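Side-chain contacts in periplasmic binding protein/LacI transcriptional regulator (Burkholderia multivorans, PDB 4YLE), which probably binds a simple sugar in the periplasm and delivers it to an ABC transporter for uptake: residues V35-K40 against V121-R126; A279-V284 against V307-D312. All blocks are in the same frame, centred on the assembly; numbering follows the deposited sequence.

In the fold
From the N terminus, strand 34-39 comes first, and interaction 1 closes an 80-residue loop by bringing its end to the end of strand 119-123 in the same sheet. That loop holds strand 95-98, which lies between the two, and edge strand 66-72. After adding strand 141-144 to the same sheet, the chain builds the second, four-stranded sheet and then returns to the first. Interaction 2 closes a much shorter loop of 22 residues, where helix 279-295 meets strand 308-314. The loops follow in series, neither nesting nor crossing, yet the contacts touch: Ile123 and Leu37 pack against Gln282 and Ala283, so helix 279-295 joins both contacts on one side of the sheet.

Interaction 1 (V35-K40 against V121-R126); sequences VALVMK and VNIDNR
Leu37 and Ile123 meet methyl to methyl on strands 34-39 and 119-123, and Lys40 meets Asp124 where the chain leaves them, in the Rossmann-like sheet of a type I periplasmic binding protein lobe. Strand 95-98 runs between the two, so the contact is made by side chains reaching past it. The packed part is apolar: Leu37 CD1 lies 4.0 Å from Ile123 CD1, the two side chains crossing at about a right angle. Both also rest on Val97 of the middle strand and on helix 279-295. Ile123 reaches across because CG1 sits between its backbone N and carbonyl carbon (chi1 69°).

The other end is polar and rests on a single gripping pair, with Asp124 facing the bound unknown ligand. Lys40, bent at chi3, and Asp124 approach from opposite directions into a salt bridge. Its 2.5 Å from Lys40 NZ to Asp124 OD2 is very short, and the exact length is doubtful. Asp124 OD1 hydrogen-bonds the ligand, while Phe47 of helix 45-60 packs on both charged side chains. Asp124 is also the middle residue of a classic gamma turn, closed by Asn125 N to Ile123 O at 2.8 Å. Asn122 ties the bend from within: OD1 takes the N-H of Leu127, and Asn122 ND2 bonds Asn125 O at 3.0 Å, standing 43° out of the carbonyl plane.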
# COMPACT_ATOMS: atom_id res chain seq x y z
N VAL A 35 17.49 13.57 1.12
CA VAL A 35 16.66 12.39 1.37
C VAL A 35 15.97 11.96 0.08
O VAL A 35 15.38 12.79 -0.60
CB VAL A 35 15.57 12.67 2.44
CG1 VAL A 35 14.74 11.44 2.70
CG2 VAL A 35 16.20 13.16 3.74
N ALA A 36 16.03 10.67 -0.21
CA ALA A 36 15.35 10.09 -1.37
C ALA A 36 14.10 9.38 -0.91
O ALA A 36 14.17 8.57 0.02
CB ALA A 36 16.26 9.11 -2.10
N LEU A 37 12.98 9.69 -1.57
CA LEU A 37 11.68 8.99 -1.34
C LEU A 37 11.41 8.14 -2.55
O LEU A 37 11.20 8.67 -3.64
CB LEU A 37 10.53 9.98 -1.14
CG LEU A 37 9.14 9.36 -0.99
CD1 LEU A 37 9.05 8.49 0.25
CD2 LEU A 37 8.09 10.44 -0.91
N VAL A 38 11.41 6.82 -2.36
CA VAL A 38 11.28 5.87 -3.47
C VAL A 38 9.97 5.13 -3.34
O VAL A 38 9.76 4.40 -2.39
CB VAL A 38 12.47 4.90 -3.47
CG1 VAL A 38 12.31 3.77 -4.54
CG2 VAL A 38 13.76 5.69 -3.71
N MSE A 39 9.07 5.36 -4.30
CA MSE A 39 7.69 4.92 -4.22
C MSE A 39 7.41 3.84 -5.24
O MSE A 39 8.30 3.41 -5.94
CB MSE A 39 6.77 6.11 -4.44
CG MSE A 39 6.96 7.16 -3.36
SE MSE A 39 5.85 8.74 -3.66
CE MSE A 39 6.98 9.53 -5.07
N LYS A 40 6.17 3.40 -5.29
CA LYS A 40 5.78 2.44 -6.31
C LYS A 40 5.13 3.21 -7.44
O LYS A 40 5.69 4.19 -7.94
CB LYS A 40 4.86 1.37 -5.72
CG LYS A 40 5.55 0.44 -4.71
CD LYS A 40 4.56 -0.48 -3.92
CE LYS A 40 4.29 0.09 -2.50
NZ LYS A 40 2.94 -0.28 -1.95
N VAL A 121 14.77 3.93 5.82
CA VAL A 121 13.53 3.78 6.53
C VAL A 121 12.54 3.17 5.55
O VAL A 121 12.49 3.57 4.41
CB VAL A 121 13.00 5.12 7.03
CG1 VAL A 121 11.69 4.95 7.76
CG2 VAL A 121 14.03 5.81 7.96
N ASN A 122 11.81 2.19 6.05
CA ASN A 122 10.84 1.40 5.29
C ASN A 122 9.47 1.98 5.59
O ASN A 122 9.11 2.10 6.76
CB ASN A 122 10.98 -0.05 5.76
CG ASN A 122 10.06 -1.05 5.09
OD1 ASN A 122 10.05 -2.19 5.51
ND2 ASN A 122 9.33 -0.65 4.04
N ILE A 123 8.72 2.33 4.55
CA ILE A 123 7.33 2.69 4.75
C ILE A 123 6.36 1.84 3.93
O ILE A 123 6.79 1.16 3.01
CB ILE A 123 7.06 4.17 4.40
CG1 ILE A 123 7.19 4.43 2.89
CG2 ILE A 123 8.02 5.10 5.22
CD1 ILE A 123 6.87 5.90 2.47
N ASP A 124 5.07 1.89 4.31
CA ASP A 124 3.93 1.36 3.52
C ASP A 124 3.86 -0.16 3.55
O ASP A 124 3.00 -0.75 4.20
CB ASP A 124 4.01 1.87 2.08
CG ASP A 124 2.88 1.33 1.20
OD1 ASP A 124 1.85 0.93 1.74
OD2 ASP A 124 3.04 1.32 -0.05
N ASN A 125 4.80 -0.79 2.87
CA ASN A 125 4.84 -2.23 2.77
C ASN A 125 6.10 -2.76 3.42
O ASN A 125 7.20 -2.43 3.01
CB ASN A 125 4.80 -2.67 1.31
CG ASN A 125 5.01 -4.14 1.15
OD1 ASN A 125 4.49 -4.96 1.93
ND2 ASN A 125 5.78 -4.51 0.11
N ARG A 126 5.94 -3.56 4.45
CA ARG A 126 7.07 -3.96 5.25
C ARG A 126 7.93 -4.99 4.53
O ARG A 126 7.42 -5.98 4.00
CB ARG A 126 6.60 -4.51 6.59
CG ARG A 126 7.70 -4.57 7.63
CD ARG A 126 7.26 -5.42 8.80
NE ARG A 126 6.07 -4.87 9.44
CZ ARG A 126 6.06 -4.21 10.60
NH1 ARG A 126 7.20 -4.02 11.29
NH2 ARG A 126 4.91 -3.76 11.08

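Interaction 2 (A279-V284 against V307-D312)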
# COMPACT_ATOMS: atom_id res chain seq x y z
N ALA A 279 -1.30 8.32 3.20
CA ALA A 279 -0.10 8.25 2.40
C ALA A 279 0.94 9.32 2.72
O ALA A 279 2.14 9.04 2.87
CB ALA A 279 -0.47 8.32 0.95
N ALA A 280 0.47 10.56 2.80
CA ALA A 280 1.35 11.69 3.00
C ALA A 280 1.98 11.54 4.38
O ALA A 280 3.15 11.81 4.54
CB ALA A 280 0.58 12.99 2.90
N LYS A 281 1.19 11.15 5.37
CA LYS A 281 1.72 10.93 6.72
C LYS A 281 2.84 9.90 6.72
O LYS A 281 3.85 10.11 7.35
CB LYS A 281 0.60 10.49 7.67
CG LYS A 281 1.09 10.21 9.10
CD LYS A 281 0.06 9.38 9.86
CE LYS A 281 -0.97 10.21 10.49
NZ LYS A 281 -0.41 11.03 11.59
N GLN A 282 2.65 8.79 6.00
CA GLN A 282 3.67 7.74 6.00
C GLN A 282 4.99 8.27 5.48
O GLN A 282 6.07 8.02 6.10
CB GLN A 282 3.24 6.54 5.20
CG GLN A 282 2.06 5.83 5.80
CD GLN A 282 1.75 4.57 5.06
OE1 GLN A 282 2.62 3.74 4.84
NE2 GLN A 282 0.48 4.39 4.69
N ALA A 283 4.94 9.04 4.39
CA ALA A 283 6.16 9.56 3.81
C ALA A 283 6.79 10.62 4.72
O ALA A 283 8.01 10.66 4.90
CB ALA A 283 5.92 10.14 2.46
N VAL A 284 5.97 11.51 5.27
CA VAL A 284 6.50 12.56 6.12
C VAL A 284 7.13 11.95 7.39
O VAL A 284 8.23 12.34 7.78
CB VAL A 284 5.41 13.61 6.50
CG1 VAL A 284 5.87 14.55 7.60
CG2 VAL A 284 5.03 14.43 5.24
N VAL A 307 6.78 2.45 14.45
CA VAL A 307 5.85 3.57 14.34
C VAL A 307 4.62 3.15 13.55
O VAL A 307 4.67 3.05 12.32
CB VAL A 307 6.48 4.79 13.63
CG1 VAL A 307 5.45 5.93 13.48
CG2 VAL A 307 7.73 5.25 14.36
N GLU A 308 3.52 2.89 14.25
CA GLU A 308 2.30 2.51 13.56
C GLU A 308 1.51 3.75 13.21
O GLU A 308 1.22 4.57 14.08
CB GLU A 308 1.43 1.58 14.40
CG GLU A 308 0.24 1.04 13.60
CD GLU A 308 -0.65 0.13 14.41
OE1 GLU A 308 -0.09 -0.74 15.09
OE2 GLU A 308 -1.89 0.31 14.36
N THR A 309 1.14 3.86 11.94
CA THR A 309 0.31 4.97 11.50
C THR A 309 -1.12 4.47 11.39
O THR A 309 -1.33 3.28 11.15
CB THR A 309 0.80 5.54 10.15
OG1 THR A 309 1.02 4.48 9.23
CG2 THR A 309 2.11 6.26 10.29
N PRO A 310 -2.10 5.36 11.59
CA PRO A 310 -3.48 4.88 11.72
C PRO A 310 -4.18 4.59 10.40
O PRO A 310 -3.75 5.04 9.34
CB PRO A 310 -4.18 6.03 12.43
CG PRO A 310 -3.41 7.25 11.98
CD PRO A 310 -2.00 6.81 11.88
N VAL A 311 -5.26 3.83 10.49
CA VAL A 311 -6.13 3.58 9.35
C VAL A 311 -7.59 3.82 9.76
O VAL A 311 -8.04 3.29 10.76
CB VAL A 311 -5.99 2.15 8.86
CG1 VAL A 311 -6.94 1.92 7.69
CG2 VAL A 311 -4.58 1.86 8.44
N ASP A 312 -8.30 4.65 9.02
CA ASP A 312 -9.70 4.91 9.32
C ASP A 312 -10.63 4.49 8.20
O ASP A 312 -10.34 4.68 7.02
CB ASP A 312 -9.92 6.38 9.61
CG ASP A 312 -9.22 6.81 10.86
OD1 ASP A 312 -9.57 6.28 11.93
OD2 ASP A 312 -8.30 7.64 10.77
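Lys281 lies along Thr309 and across the ring of Pro310, while Gln282, one residue further along the helix, meets the other branch of the threonine. The lysine can be followed outward. Its CB sets off toward 307-312, and with CG anti to the backbone N (chi1 179°) the chain leaves the helix and passes Thr309, the two side chains sliding by each other in opposite directions. Lys281 CG comes first, 4.2 Å from Thr309 CG2. Lys281 CD is the busiest atom: it lies 3.8 Å from Thr309 CG2 and 3.9 Å from Pro310 CD, so it spans the two residues. The bend at chi3 brings Lys281 CE over to the proline alone, 3.8 Å from Pro310 CD, and the lysine crosses this ring at about a right angle. The bend at chi4 then turns the amine away from the ring, so that Lys281 NZ lies 4.5 Å from Pro310 CD, on the more open side of the contact.

Helix 279-295 here packs beside strand 308-314, which in this type I binding-protein fold sits between strands 141-144 and 274-276, parallel to the first and antiparallel to the second. Thr309 bonds through its backbone to Gly143, and further along Asp312 does so to Asp276.

Toward the interior, Thr309 divides its branches between two neighbours: CG2 faces Lys281, and Thr309 OG1 lies 3.8 Å from Gln282 CG, a packing contact at about a right angle rather than a hydrogen bond. Pro144 of strand 141-144 touches both Thr309 and Gln282. Extended beyond CG, the glutamine takes its amide past the threonine, where NE2 hydrogen-bonds Gln277 O just before the helix.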